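Local coordinates for caspase Nc subunit 1 (PDB 2FP3), which is a cysteine protease that acts as an initiator caspase in the activation cascade driving programmed cell death in Drosophila, at residues G29-P34 and L92-N97; K41-D46 and A267-L272; L64-I69 and K87-L92; D109-L114 and V147-G152; G143-E148 and V155-I160. The protein carries 2 engineered substitutions. All blocks are in the same frame, centred on the assembly; numbering follows the deposited sequence.

How the interactions relate
Interactions 1, 3, 4 and 5 follow one another in space from the edge of the caspase fold across its sheet. Interactions 1 and 3 share Leu-92 and helix 82-95, with centres 10 Å apart. Ile-69 then meets Phe-149, leading into interaction 4, which shares Val-147 and Glu-148 with interaction 5; their centres are 12 Å apart. Interaction 2 lies on the opposite side of the chain's centre from 4 and 5, its centre about 33 Å from that of interaction 5. Along the chain interaction 3 falls between the segments of interaction 1, interactions 4 and 5 come later, and interaction 2 spans 3, 4 and 5 while its segments alternate with those of 1. Interaction 5 lies beside the probable active site.

Interaction 1: G29-P34 and L92-N97; sequences GVVDGP and LFQELN
Gln-94 reaches from the last turn of helix 82-95 to the extended loop 29-34 and holds it through one polar bond. Its NE2 donates to Gly-29 O at 2.8 Å, with an N-H...O angle of 167°. The bond is nearly straight and well placed: the oxygen lies almost in the amide plane of Gln-94, and the nitrogen in turn lies in the carbonyl plane of Gly-29. The other end of the same amide is used for packing. Gln-94 OE1 rests 3.4 Å from Val-31 CB, and Val-31 CG2 is 3.5 Å from the same oxygen, and the two side chains cross at about a right angle. The extended chain beyond CG (chi2 -169°) gives Gln-94 the length to span the gap, since the closest alpha carbons, those of Val-31 and Gln-94, are still 8.4 Å apart. Behind the amide the helix comes to its end: Asn-97 has positive phi and closes a Schellman motif, with Asn-97 N bonded to Gln-94 O at 3.0 Å. The loop has a second hold one turn earlier, where His-91 bonds to the carbonyls of Val-31 and Pro-34. This surface contact thus lays the N-terminal loop along the outer side of helix 82-95, while Leu-92 and Leu-96 face helix 251-266 and Phe-93 packs on strand 98-103.

Interaction 2: K41-D46 and A267-L272; sequences KIHGGD and AHDTDL
With chi1 at -67°, His-43 sets its CG beside its own backbone N and sends the imidazole toward the backbone of His-268 and Asp-269. Two irregular segments of the caspase chain meet here: the N-terminal loop before strand 62-68 and, in the caspase fold, the connection between helices 251-266 and 272-284. Asp-269 has an unusual chi1 of -142°, which swings its carboxylate back to the ring although its CB leaves the backbone heading away. Each face of the imidazole has a neighbour near its rim: Lys-41 CG of its own segment 3.7 Å above one, Asp-269 CA 4.1 Å above the opposite one. Asp-269 OD1 touches His-43 CE1 at 3.6 Å, with the ring and carboxylate planes 54° apart, so the pair meets by van der Waals contact and perhaps a weak electrostatic attraction. His-268 O approaches the ring obliquely and accepts a hydrogen bond from Ser-39 OG. On the loop side, Asn-310 OD1 takes the backbone N-H of His-43, and the Tyr-308 ring lies close to the imidazole. Further along the connection, Asp-271 is the N-cap of helix 272-284, its OD1 bonded to Asp-274 N. The shortest approach between the two segments is His-43 NE2 to His-268 O at 2.7 Å, but the angle is too poor for a hydrogen bond.

Interaction 3: L64-I69 and K87-L92; sequences LLMVNI and KSLIHL
Two residues past Met-66, whose side chain packs on Leu-89, Asn-68 ND2 donates to both Ser-86 OG and Ala-82 O, while Asn-68 OD1 accepts from Arg-79 NH1. One buried amide thereby ties the end of strand 62-68 to the beginning of helix 82-95. Between the two elements themselves the contact is apolar. Met-66 points at the helix and does most of the touching: its SD lies 3.9 Å from Leu-89 CD1, and its CG is 4.0 Å from the same methyl. The thioether chain starts with CG anti to the backbone N (chi1 -155°) and then bends, so the Met-66 side chain passes Leu-89 at a slant. This turns CE in between Leu-89 and Ile-90; there Ile-90 CD1 is 3.9 Å from Met-66 CE, whereas the closer approach of CE to Ile-90 CG1 is doubtful. Leu-64 adds a looser touch, its CD2 4.5 Å from Leu-89 O. The helix runs almost exactly against the strand, the axes of the two short segments 10.3 Å apart at closest approach and 170° between their directions. Leu-89 also meets Val-133 and Met-135 of strand 130-139 and Cys-260 of helix 251-266, so it sits in the hydrophobic layer between sheet and helices. Strand 62-68, helix 82-95 and parallel strand 98-103 form the first beta-alpha-beta unit, along the chain, of the central caspase sheet.

Interaction 4: D109-L114 and V147-G152; sequences DQFFKL and VEFRDG. Engineered in segment 147-152: Arg-150 (natural residue Cys).
Helix 108-119 packs on the turn that follows strand 146-148, and the meeting is carried by two phenylalanines, Phe-111 of the helix and Phe-149 of the turn. Phe-149 opens a type I beta turn closed by Gly-152 N on Phe-149 O at 2.8 Å. The two side chains cross at about a right angle, their rings neither stacked nor edge-to-face: the centroids are 5.2 Å apart and the planes inclined at 38°. Phe-149 CE2 presses on the root of the other ring, 3.4 Å from Phe-111 CG and equally near Phe-111 CB, and Phe-149 CZ lies 3.7 Å from Phe-111 CD2. Phe-111 gets there with CG anti to its backbone N (chi1 178°). Its CD2 also stands 3.9 Å above one face of the neighbouring Phe-112 ring, near the rim. Outside the pair, Phe-149 packs on Ile-69 and Val-155, and Phe-111 on Met-132 of strand 130-139. The side chain of Phe-149 is about 9 Å from that of His-137, the probable catalytic histidine, as in other caspases. With no hydrogen bond across it, the contact rests on van der Waals and hydrophobic packing between buried rings.

Interaction 5: G143-E148 and V155-I160; sequences GKEKVE and VDMQKI
Met-157 N donates to Glu-145 O at 2.9 Å with an N-H...O angle of 167°, the nitrogen tilted 29° from the carbonyl plane. The same oxygen takes a second hydrogen bond from a water, which in turn accepts from Gln-158 N, so Glu-145 O is gripped at the first turn of helix 157-162. Val-147 N donates to Val-155 O at 2.9 Å, a more bent bond (138°), and the return from Val-155 N to Val-147 O is weak. Lys-146 CA adds a CH...O contact of 3.0 Å to Val-155 O. The segments belong to the antiparallel beta hairpin of strands 146-148 and 154-156, here loosely bonded at Val-147 and Val-155, at the margin of the caspase sheet, with Lys-146 opposite Asp-156 as a non-hydrogen-bonded pair. Asp-156 occupies the helix N-cap without making a capping bond; the Lys-144 chain lies across its carboxylate, Lys-144 CD 3.0 Å from Asp-156 OD1, but Lys-144 NZ remains 4.7 Å from that oxygen. Met-157 runs beside Glu-145, whose side chain is about 4 Å from that of Ala-184, a changed residue at the presumed active-site position. Val-147 CG2 packs on Ile-160 CD1 at 4.1 Å and on Met-157 SD at 4.3 Å.

Interaction 1: G29-P34 and L92-N97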
# COMPACT_ATOMS: atom_id res chain seq x y z
N GLY A 29 17.98 4.02 8.43
CA GLY A 29 17.86 4.41 9.82
C GLY A 29 17.09 3.42 10.66
O GLY A 29 16.25 2.67 10.16
N VAL A 30 17.38 3.42 11.96
CA VAL A 30 16.73 2.53 12.90
C VAL A 30 15.36 3.08 13.27
O VAL A 30 15.21 4.27 13.55
CB VAL A 30 17.54 2.39 14.21
CG1 VAL A 30 16.88 1.39 15.13
CG2 VAL A 30 18.97 1.98 13.88
N VAL A 31 14.35 2.21 13.25
CA VAL A 31 13.00 2.60 13.60
C VAL A 31 12.44 1.51 14.50
O VAL A 31 12.37 0.35 14.10
CB VAL A 31 12.10 2.71 12.34
CG1 VAL A 31 10.69 3.09 12.75
CG2 VAL A 31 12.67 3.74 11.39
N ASP A 32 12.07 1.89 15.72
CA ASP A 32 11.52 0.92 16.65
C ASP A 32 10.04 0.72 16.33
O ASP A 32 9.37 1.63 15.85
OD1 ASP A 32 9.74 2.72 18.43
OD2 ASP A 32 11.69 3.73 18.52
N GLY A 33 9.55 -0.49 16.59
CA GLY A 33 8.16 -0.79 16.33
C GLY A 33 7.88 -2.20 16.78
O GLY A 33 8.81 -2.90 17.19
N PRO A 34 6.63 -2.66 16.71
CA PRO A 34 6.25 -4.01 17.12
C PRO A 34 7.19 -5.05 16.55
O PRO A 34 7.91 -4.78 15.59
CB PRO A 34 4.83 -4.15 16.57
CG PRO A 34 4.31 -2.75 16.61
CD PRO A 34 5.49 -1.97 16.08
N LEU A 92 7.49 -1.56 9.56
CA LEU A 92 7.03 -2.84 9.01
C LEU A 92 7.76 -3.27 7.75
O LEU A 92 8.14 -4.45 7.61
CB LEU A 92 5.54 -2.77 8.69
CG LEU A 92 4.99 -3.93 7.86
CD1 LEU A 92 5.09 -5.21 8.66
CD2 LEU A 92 3.54 -3.66 7.47
N PHE A 93 7.96 -2.34 6.81
CA PHE A 93 8.63 -2.71 5.58
C PHE A 93 10.14 -2.85 5.70
O PHE A 93 10.77 -3.51 4.86
CB PHE A 93 8.21 -1.78 4.44
CG PHE A 93 6.81 -2.06 3.95
CD1 PHE A 93 5.72 -1.40 4.49
CD2 PHE A 93 6.58 -3.10 3.04
CE1 PHE A 93 4.41 -1.77 4.15
CE2 PHE A 93 5.28 -3.48 2.70
CZ PHE A 93 4.19 -2.81 3.27
N GLN A 94 10.73 -2.27 6.74
CA GLN A 94 12.16 -2.44 6.95
C GLN A 94 12.36 -3.89 7.38
O GLN A 94 13.33 -4.54 6.99
CB GLN A 94 12.68 -1.53 8.05
CG GLN A 94 12.90 -0.10 7.60
CD GLN A 94 13.66 0.71 8.62
OE1 GLN A 94 13.32 0.72 9.81
NE2 GLN A 94 14.69 1.42 8.16
N GLU A 95 11.43 -4.41 8.18
CA GLU A 95 11.50 -5.78 8.65
C GLU A 95 11.15 -6.74 7.51
O GLU A 95 11.48 -7.93 7.58
CB GLU A 95 10.54 -5.97 9.82
CG GLU A 95 10.78 -4.97 10.95
CD GLU A 95 12.12 -5.16 11.64
OE1 GLU A 95 12.65 -4.17 12.19
OE2 GLU A 95 12.65 -6.29 11.63
N LEU A 96 10.48 -6.25 6.48
CA LEU A 96 10.17 -7.11 5.34
C LEU A 96 11.33 -6.98 4.35
O LEU A 96 11.32 -7.57 3.28
CB LEU A 96 8.85 -6.71 4.67
CG LEU A 96 7.58 -6.82 5.52
CD1 LEU A 96 6.36 -6.57 4.65
CD2 LEU A 96 7.49 -8.19 6.15
N ASN A 97 12.32 -6.19 4.74
CA ASN A 97 13.50 -5.97 3.93
C ASN A 97 13.24 -5.28 2.60
O ASN A 97 13.86 -5.62 1.60
CB ASN A 97 14.21 -7.29 3.69
CG ASN A 97 14.52 -8.02 4.97
OD1 ASN A 97 13.83 -8.98 5.35
ND2 ASN A 97 15.56 -7.57 5.67

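Interaction 2: K41-D46 and A267-L272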
# COMPACT_ATOMS: atom_id res chain seq x y z
N LYS A 41 11.11 -20.40 6.32
CA LYS A 41 11.14 -21.10 5.04
C LYS A 41 10.52 -20.17 3.99
O LYS A 41 10.04 -19.09 4.31
CB LYS A 41 10.28 -22.36 5.14
CG LYS A 41 8.83 -22.04 5.51
CD LYS A 41 7.98 -23.26 5.86
CE LYS A 41 7.42 -23.95 4.63
NZ LYS A 41 6.65 -25.18 5.02
N ILE A 42 10.55 -20.61 2.74
CA ILE A 42 9.94 -19.87 1.66
C ILE A 42 8.55 -20.51 1.56
O ILE A 42 8.44 -21.70 1.29
CB ILE A 42 10.69 -20.07 0.32
CG1 ILE A 42 12.11 -19.52 0.43
CG2 ILE A 42 9.91 -19.40 -0.82
CD1 ILE A 42 12.20 -18.03 0.73
N HIS A 43 7.51 -19.72 1.80
CA HIS A 43 6.15 -20.24 1.74
C HIS A 43 5.65 -20.33 0.32
O HIS A 43 5.82 -19.40 -0.47
CB HIS A 43 5.25 -19.36 2.60
CG HIS A 43 5.56 -19.44 4.06
ND1 HIS A 43 4.92 -20.31 4.91
CD2 HIS A 43 6.51 -18.82 4.80
CE1 HIS A 43 5.46 -20.22 6.11
NE2 HIS A 43 6.43 -19.33 6.08
N GLY A 44 5.05 -21.46 -0.02
CA GLY A 44 4.55 -21.68 -1.36
C GLY A 44 3.15 -22.23 -1.38
O GLY A 44 2.78 -22.98 -2.29
N GLY A 45 2.37 -21.86 -0.36
CA GLY A 45 0.99 -22.30 -0.26
C GLY A 45 0.73 -23.79 -0.16
O GLY A 45 -0.20 -24.21 0.54
N ASP A 46 1.52 -24.59 -0.86
CA ASP A 46 1.35 -26.04 -0.86
C ASP A 46 -0.01 -26.40 -1.46
O ASP A 46 -0.23 -27.54 -1.87
CB ASP A 46 1.46 -26.61 0.56
CG ASP A 46 2.90 -26.77 1.03
OD1 ASP A 46 3.11 -27.21 2.18
OD2 ASP A 46 3.82 -26.46 0.24
N ALA A 267 2.59 -12.07 8.60
CA ALA A 267 3.33 -12.05 7.34
C ALA A 267 4.28 -13.25 7.17
O ALA A 267 4.54 -13.69 6.05
CB ALA A 267 4.11 -10.74 7.22
N HIS A 268 4.78 -13.77 8.28
CA HIS A 268 5.70 -14.91 8.27
C HIS A 268 5.00 -16.19 7.84
O HIS A 268 5.66 -17.16 7.45
CB HIS A 268 6.22 -15.15 9.68
CG HIS A 268 5.16 -15.60 10.63
ND1 HIS A 268 4.78 -16.92 10.76
CD2 HIS A 268 4.34 -14.90 11.45
CE1 HIS A 268 3.78 -17.02 11.62
NE2 HIS A 268 3.49 -15.80 12.05
N ASP A 269 3.67 -16.19 7.91
CA ASP A 269 2.89 -17.40 7.63
C ASP A 269 1.74 -17.29 6.63
O ASP A 269 1.35 -18.29 6.01
CB ASP A 269 2.30 -17.88 8.96
CG ASP A 269 2.28 -19.37 9.09
OD1 ASP A 269 2.48 -20.05 8.06
OD2 ASP A 269 2.07 -19.87 10.21
N THR A 270 1.18 -16.10 6.47
CA THR A 270 0.03 -16.00 5.60
C THR A 270 0.13 -15.02 4.43
O THR A 270 0.72 -13.95 4.54
CB THR A 270 -1.25 -15.72 6.49
OG1 THR A 270 -1.82 -14.45 6.19
CG2 THR A 270 -0.88 -15.76 7.95
N ASP A 271 -0.43 -15.44 3.30
CA ASP A 271 -0.42 -14.65 2.07
C ASP A 271 -1.16 -13.33 2.24
O ASP A 271 -2.02 -13.20 3.11
CB ASP A 271 -1.01 -15.49 0.93
CG ASP A 271 -2.50 -15.76 1.09
OD1 ASP A 271 -3.32 -14.94 0.62
OD2 ASP A 271 -2.86 -16.80 1.70
N LEU A 272 -0.81 -12.34 1.41
CA LEU A 272 -1.41 -11.01 1.47
C LEU A 272 -2.93 -10.93 1.48
O LEU A 272 -3.51 -10.23 2.31
CB LEU A 272 -0.88 -10.11 0.33
CG LEU A 272 -1.42 -8.67 0.41
CD1 LEU A 272 -1.10 -8.10 1.77
CD2 LEU A 272 -0.82 -7.80 -0.69

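Interaction 3: L64-I69 and K87-L92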
# COMPACT_ATOMS: atom_id res chain seq x y z
N LEU A 64 8.90 -0.07 -1.62
CA LEU A 64 7.72 0.60 -1.10
C LEU A 64 7.79 2.09 -1.41
O LEU A 64 8.77 2.76 -1.09
CB LEU A 64 7.61 0.44 0.43
CG LEU A 64 6.67 1.46 1.08
CD1 LEU A 64 5.25 1.21 0.60
CD2 LEU A 64 6.73 1.37 2.61
N LEU A 65 6.75 2.60 -2.05
CA LEU A 65 6.67 4.02 -2.34
C LEU A 65 5.63 4.51 -1.35
O LEU A 65 4.45 4.18 -1.48
CB LEU A 65 6.19 4.28 -3.77
CG LEU A 65 5.80 5.75 -4.02
CD1 LEU A 65 7.03 6.64 -3.82
CD2 LEU A 65 5.24 5.92 -5.42
N MET A 66 6.06 5.27 -0.35
CA MET A 66 5.14 5.78 0.65
C MET A 66 4.98 7.28 0.54
O MET A 66 5.94 8.02 0.69
CB MET A 66 5.61 5.43 2.05
CG MET A 66 4.48 5.39 3.05
SD MET A 66 4.92 5.98 4.67
CE MET A 66 6.06 4.74 5.20
N VAL A 67 3.76 7.73 0.28
CA VAL A 67 3.48 9.16 0.17
C VAL A 67 2.40 9.56 1.18
O VAL A 67 1.23 9.23 1.02
CB VAL A 67 3.03 9.50 -1.26
CG1 VAL A 67 2.60 10.96 -1.34
CG2 VAL A 67 4.16 9.22 -2.24
N ASN A 68 2.81 10.27 2.23
CA ASN A 68 1.90 10.71 3.27
C ASN A 68 1.71 12.23 3.20
O ASN A 68 2.53 12.99 3.71
CB ASN A 68 2.45 10.32 4.65
CG ASN A 68 1.38 10.22 5.71
OD1 ASN A 68 0.24 10.65 5.51
ND2 ASN A 68 1.73 9.64 6.86
N ILE A 69 0.63 12.67 2.56
CA ILE A 69 0.32 14.09 2.43
C ILE A 69 -0.47 14.53 3.66
O ILE A 69 -1.51 13.96 3.98
CB ILE A 69 -0.55 14.35 1.18
CG1 ILE A 69 0.15 13.79 -0.06
CG2 ILE A 69 -0.82 15.84 1.02
CD1 ILE A 69 -0.65 13.94 -1.34
N LYS A 87 5.58 6.04 10.36
CA LYS A 87 6.48 5.28 11.22
C LYS A 87 6.14 3.80 11.18
O LYS A 87 7.02 2.95 11.01
CB LYS A 87 6.41 5.77 12.66
CG LYS A 87 6.63 7.27 12.84
CD LYS A 87 6.41 7.70 14.30
CE LYS A 87 6.38 9.22 14.46
NZ LYS A 87 7.68 9.86 14.15
N SER A 88 4.86 3.48 11.34
CA SER A 88 4.41 2.10 11.32
C SER A 88 4.76 1.43 9.98
O SER A 88 5.33 0.34 9.95
CB SER A 88 2.90 2.03 11.55
OG SER A 88 2.54 2.53 12.83
N LEU A 89 4.41 2.08 8.88
CA LEU A 89 4.69 1.50 7.57
C LEU A 89 6.18 1.32 7.36
O LEU A 89 6.62 0.24 6.94
CB LEU A 89 4.09 2.37 6.46
CG LEU A 89 2.56 2.32 6.37
CD1 LEU A 89 2.05 3.45 5.49
CD2 LEU A 89 2.12 0.96 5.84
N ILE A 90 6.97 2.35 7.65
CA ILE A 90 8.41 2.25 7.47
C ILE A 90 8.95 1.10 8.31
O ILE A 90 9.65 0.22 7.80
CB ILE A 90 9.12 3.57 7.83
CG1 ILE A 90 8.83 4.61 6.74
CG2 ILE A 90 10.64 3.36 7.92
CD1 ILE A 90 9.15 6.04 7.14
N HIS A 91 8.63 1.10 9.59
CA HIS A 91 9.10 0.03 10.45
C HIS A 91 8.76 -1.35 9.87
O HIS A 91 9.64 -2.21 9.71
CB HIS A 91 8.48 0.15 11.84
CG HIS A 91 8.65 -1.08 12.68
ND1 HIS A 91 9.88 -1.51 13.13
CD2 HIS A 91 7.75 -2.01 13.08
CE1 HIS A 91 9.73 -2.66 13.76
NE2 HIS A 91 8.45 -2.99 13.75
N LEU A 92 7.49 -1.56 9.56
CA LEU A 92 7.03 -2.84 9.01
C LEU A 92 7.76 -3.27 7.75
O LEU A 92 8.14 -4.45 7.61
CB LEU A 92 5.54 -2.77 8.69
CG LEU A 92 4.99 -3.93 7.86
CD1 LEU A 92 5.09 -5.21 8.66
CD2 LEU A 92 3.54 -3.66 7.47

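Interaction 4: D109-L114 and V147-G152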
# COMPACT_ATOMS: atom_id res chain seq x y z
N ASP A 109 1.82 17.53 -9.58
CA ASP A 109 2.94 17.45 -10.50
C ASP A 109 4.12 16.68 -9.92
O ASP A 109 4.73 15.87 -10.61
CB ASP A 109 3.38 18.85 -10.91
CG ASP A 109 4.35 18.83 -12.06
OD1 ASP A 109 3.99 18.31 -13.14
OD2 ASP A 109 5.49 19.34 -11.90
N GLN A 110 4.46 16.95 -8.67
CA GLN A 110 5.59 16.26 -8.04
C GLN A 110 5.28 14.77 -7.88
O GLN A 110 6.11 13.91 -8.16
CB GLN A 110 5.88 16.86 -6.67
CG GLN A 110 6.28 18.32 -6.71
CD GLN A 110 6.54 18.88 -5.32
OE1 GLN A 110 5.68 18.80 -4.44
NE2 GLN A 110 7.73 19.44 -5.12
N PHE A 111 4.06 14.48 -7.45
CA PHE A 111 3.64 13.11 -7.24
C PHE A 111 3.90 12.21 -8.43
O PHE A 111 4.52 11.16 -8.29
CB PHE A 111 2.16 13.02 -6.89
CG PHE A 111 1.68 11.61 -6.72
CD1 PHE A 111 2.09 10.86 -5.63
CD2 PHE A 111 0.90 11.01 -7.69
CE1 PHE A 111 1.76 9.53 -5.52
CE2 PHE A 111 0.57 9.68 -7.59
CZ PHE A 111 1.00 8.93 -6.51
N PHE A 112 3.40 12.61 -9.59
CA PHE A 112 3.57 11.82 -10.80
C PHE A 112 5.00 11.76 -11.30
O PHE A 112 5.35 10.88 -12.09
CB PHE A 112 2.67 12.35 -11.92
CG PHE A 112 1.23 11.97 -11.76
CD1 PHE A 112 0.32 12.84 -11.18
CD2 PHE A 112 0.79 10.71 -12.16
CE1 PHE A 112 -1.01 12.47 -10.99
CE2 PHE A 112 -0.54 10.32 -11.98
CZ PHE A 112 -1.44 11.20 -11.39
N LYS A 113 5.83 12.69 -10.85
CA LYS A 113 7.22 12.68 -11.27
C LYS A 113 7.94 11.66 -10.39
O LYS A 113 8.75 10.88 -10.89
CB LYS A 113 7.85 14.06 -11.13
CG LYS A 113 9.26 14.14 -11.72
CD LYS A 113 9.77 15.58 -11.79
CE LYS A 113 11.16 15.63 -12.43
NZ LYS A 113 11.63 17.03 -12.65
N LEU A 114 7.63 11.66 -9.10
CA LEU A 114 8.23 10.72 -8.16
C LEU A 114 7.89 9.30 -8.57
O LEU A 114 8.75 8.43 -8.63
CB LEU A 114 7.69 10.92 -6.75
CG LEU A 114 7.89 12.25 -6.02
CD1 LEU A 114 7.26 12.12 -4.64
CD2 LEU A 114 9.37 12.59 -5.92
N VAL A 147 -8.23 12.29 -5.90
CA VAL A 147 -7.26 12.32 -4.81
C VAL A 147 -6.65 13.71 -4.70
O VAL A 147 -6.26 14.31 -5.70
CB VAL A 147 -6.14 11.28 -5.05
CG1 VAL A 147 -5.09 11.38 -3.98
CG2 VAL A 147 -6.73 9.88 -5.07
N GLU A 148 -6.58 14.23 -3.47
CA GLU A 148 -6.02 15.56 -3.21
C GLU A 148 -4.52 15.53 -2.91
O GLU A 148 -3.99 14.52 -2.43
CB GLU A 148 -6.67 16.20 -1.99
CG GLU A 148 -7.98 16.90 -2.20
CD GLU A 148 -8.31 17.80 -1.03
OE1 GLU A 148 -7.75 18.91 -0.95
OE2 GLU A 148 -9.10 17.37 -0.16
N PHE A 149 -3.86 16.65 -3.17
CA PHE A 149 -2.44 16.79 -2.90
C PHE A 149 -2.22 18.07 -2.09
O PHE A 149 -3.18 18.77 -1.77
CB PHE A 149 -1.63 16.84 -4.20
CG PHE A 149 -1.68 15.56 -5.00
CD1 PHE A 149 -2.62 15.39 -6.02
CD2 PHE A 149 -0.83 14.51 -4.70
CE1 PHE A 149 -2.69 14.20 -6.73
CE2 PHE A 149 -0.90 13.31 -5.40
CZ PHE A 149 -1.83 13.15 -6.42
N ARG A 150 -0.97 18.35 -1.75
CA ARG A 150 -0.59 19.53 -0.97
C ARG A 150 -1.20 20.84 -1.50
O ARG A 150 -1.77 21.62 -0.74
CB ARG A 150 0.93 19.67 -0.96
CG ARG A 150 1.45 20.95 -0.32
CD ARG A 150 2.48 21.60 -1.22
NE ARG A 150 3.30 22.56 -0.48
CZ ARG A 150 4.36 23.19 -1.00
NH1 ARG A 150 4.74 22.96 -2.25
NH2 ARG A 150 5.05 24.04 -0.25
N ASP A 151 -1.06 21.06 -2.80
CA ASP A 151 -1.57 22.26 -3.45
C ASP A 151 -3.10 22.27 -3.56
O ASP A 151 -3.67 23.15 -4.19
CB ASP A 151 -0.94 22.40 -4.84
CG ASP A 151 -1.25 21.22 -5.74
OD1 ASP A 151 -0.71 21.17 -6.87
OD2 ASP A 151 -2.04 20.35 -5.32
N GLY A 152 -3.75 21.29 -2.95
CA GLY A 152 -5.19 21.22 -3.01
C GLY A 152 -5.73 20.67 -4.32
O GLY A 152 -6.93 20.39 -4.42

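Interaction 5: G143-E148 and V155-I160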
# COMPACT_ATOMS: atom_id res chain seq x y z
N GLY A 143 -19.43 10.18 -10.71
CA GLY A 143 -19.22 8.75 -10.63
C GLY A 143 -17.73 8.47 -10.57
O GLY A 143 -17.30 7.31 -10.59
N LYS A 144 -16.94 9.54 -10.50
CA LYS A 144 -15.48 9.43 -10.44
C LYS A 144 -14.92 9.56 -9.03
O LYS A 144 -15.57 10.07 -8.13
CB LYS A 144 -14.82 10.49 -11.34
CG LYS A 144 -14.91 10.20 -12.83
CD LYS A 144 -13.95 11.10 -13.60
CE LYS A 144 -14.01 10.84 -15.10
NZ LYS A 144 -15.33 11.22 -15.69
N GLU A 145 -13.69 9.09 -8.87
CA GLU A 145 -12.99 9.13 -7.60
C GLU A 145 -11.72 9.96 -7.78
O GLU A 145 -10.96 9.74 -8.73
CB GLU A 145 -12.66 7.70 -7.16
CG GLU A 145 -12.02 7.56 -5.80
CD GLU A 145 -12.10 6.13 -5.30
OE1 GLU A 145 -11.81 5.20 -6.08
OE2 GLU A 145 -12.46 5.93 -4.11
N LYS A 146 -11.50 10.92 -6.89
CA LYS A 146 -10.34 11.79 -6.99
C LYS A 146 -9.44 11.76 -5.75
O LYS A 146 -9.83 11.26 -4.70
CB LYS A 146 -10.79 13.23 -7.25
CG LYS A 146 -11.59 13.41 -8.54
CD LYS A 146 -12.00 14.86 -8.74
CE LYS A 146 -12.78 15.04 -10.03
NZ LYS A 146 -13.20 16.46 -10.23
N VAL A 147 -8.23 12.29 -5.90
CA VAL A 147 -7.26 12.32 -4.81
C VAL A 147 -6.65 13.71 -4.70
O VAL A 147 -6.26 14.31 -5.70
CB VAL A 147 -6.14 11.28 -5.05
CG1 VAL A 147 -5.09 11.38 -3.98
CG2 VAL A 147 -6.73 9.88 -5.07
N GLU A 148 -6.58 14.23 -3.47
CA GLU A 148 -6.02 15.56 -3.21
C GLU A 148 -4.52 15.53 -2.91
O GLU A 148 -3.99 14.52 -2.43
CB GLU A 148 -6.67 16.20 -1.99
CG GLU A 148 -7.98 16.90 -2.20
CD GLU A 148 -8.31 17.80 -1.03
OE1 GLU A 148 -7.75 18.91 -0.95
OE2 GLU A 148 -9.10 17.37 -0.16
N VAL A 155 -6.93 14.66 -8.78
CA VAL A 155 -6.68 13.79 -9.93
C VAL A 155 -7.58 12.56 -9.87
O VAL A 155 -7.95 12.12 -8.78
CB VAL A 155 -5.23 13.28 -9.95
CG1 VAL A 155 -4.95 12.54 -11.24
CG2 VAL A 155 -4.27 14.42 -9.76
N ASP A 156 -7.92 12.01 -11.03
CA ASP A 156 -8.74 10.81 -11.08
C ASP A 156 -7.86 9.66 -10.61
O ASP A 156 -6.78 9.45 -11.15
CB ASP A 156 -9.20 10.50 -12.51
CG ASP A 156 -10.46 11.24 -12.90
OD1 ASP A 156 -10.99 10.97 -14.00
OD2 ASP A 156 -10.94 12.07 -12.11
N MET A 157 -8.30 8.93 -9.60
CA MET A 157 -7.50 7.82 -9.12
C MET A 157 -7.22 6.88 -10.28
O MET A 157 -6.23 6.15 -10.29
CB MET A 157 -8.21 7.08 -7.99
CG MET A 157 -7.30 6.12 -7.28
SD MET A 157 -7.84 5.81 -5.62
CE MET A 157 -9.00 4.47 -5.90
N GLN A 158 -8.10 6.91 -11.27
CA GLN A 158 -7.92 6.08 -12.45
C GLN A 158 -6.56 6.43 -13.06
O GLN A 158 -5.81 5.56 -13.46
CB GLN A 158 -9.03 6.37 -13.47
CG GLN A 158 -9.96 5.21 -13.74
CD GLN A 158 -9.26 4.03 -14.37
OE1 GLN A 158 -8.52 3.31 -13.71
NE2 GLN A 158 -9.48 3.83 -15.67
N LYS A 159 -6.26 7.73 -13.12
CA LYS A 159 -5.00 8.19 -13.67
C LYS A 159 -3.88 7.44 -12.96
O LYS A 159 -3.06 6.78 -13.60
CB LYS A 159 -4.84 9.70 -13.44
CG LYS A 159 -3.59 10.33 -14.06
CD LYS A 159 -3.79 10.72 -15.52
CE LYS A 159 -4.01 9.52 -16.43
NZ LYS A 159 -4.20 9.91 -17.86
N ILE A 160 -3.86 7.55 -11.64
CA ILE A 160 -2.87 6.88 -10.83
C ILE A 160 -2.76 5.38 -11.14
O ILE A 160 -1.66 4.88 -11.39
CB ILE A 160 -3.18 7.07 -9.34
CG1 ILE A 160 -3.29 8.56 -9.03
CG2 ILE A 160 -2.10 6.43 -8.48
CD1 ILE A 160 -3.59 8.88 -7.57
O HOH W 1 -11.23 7.62 -11.07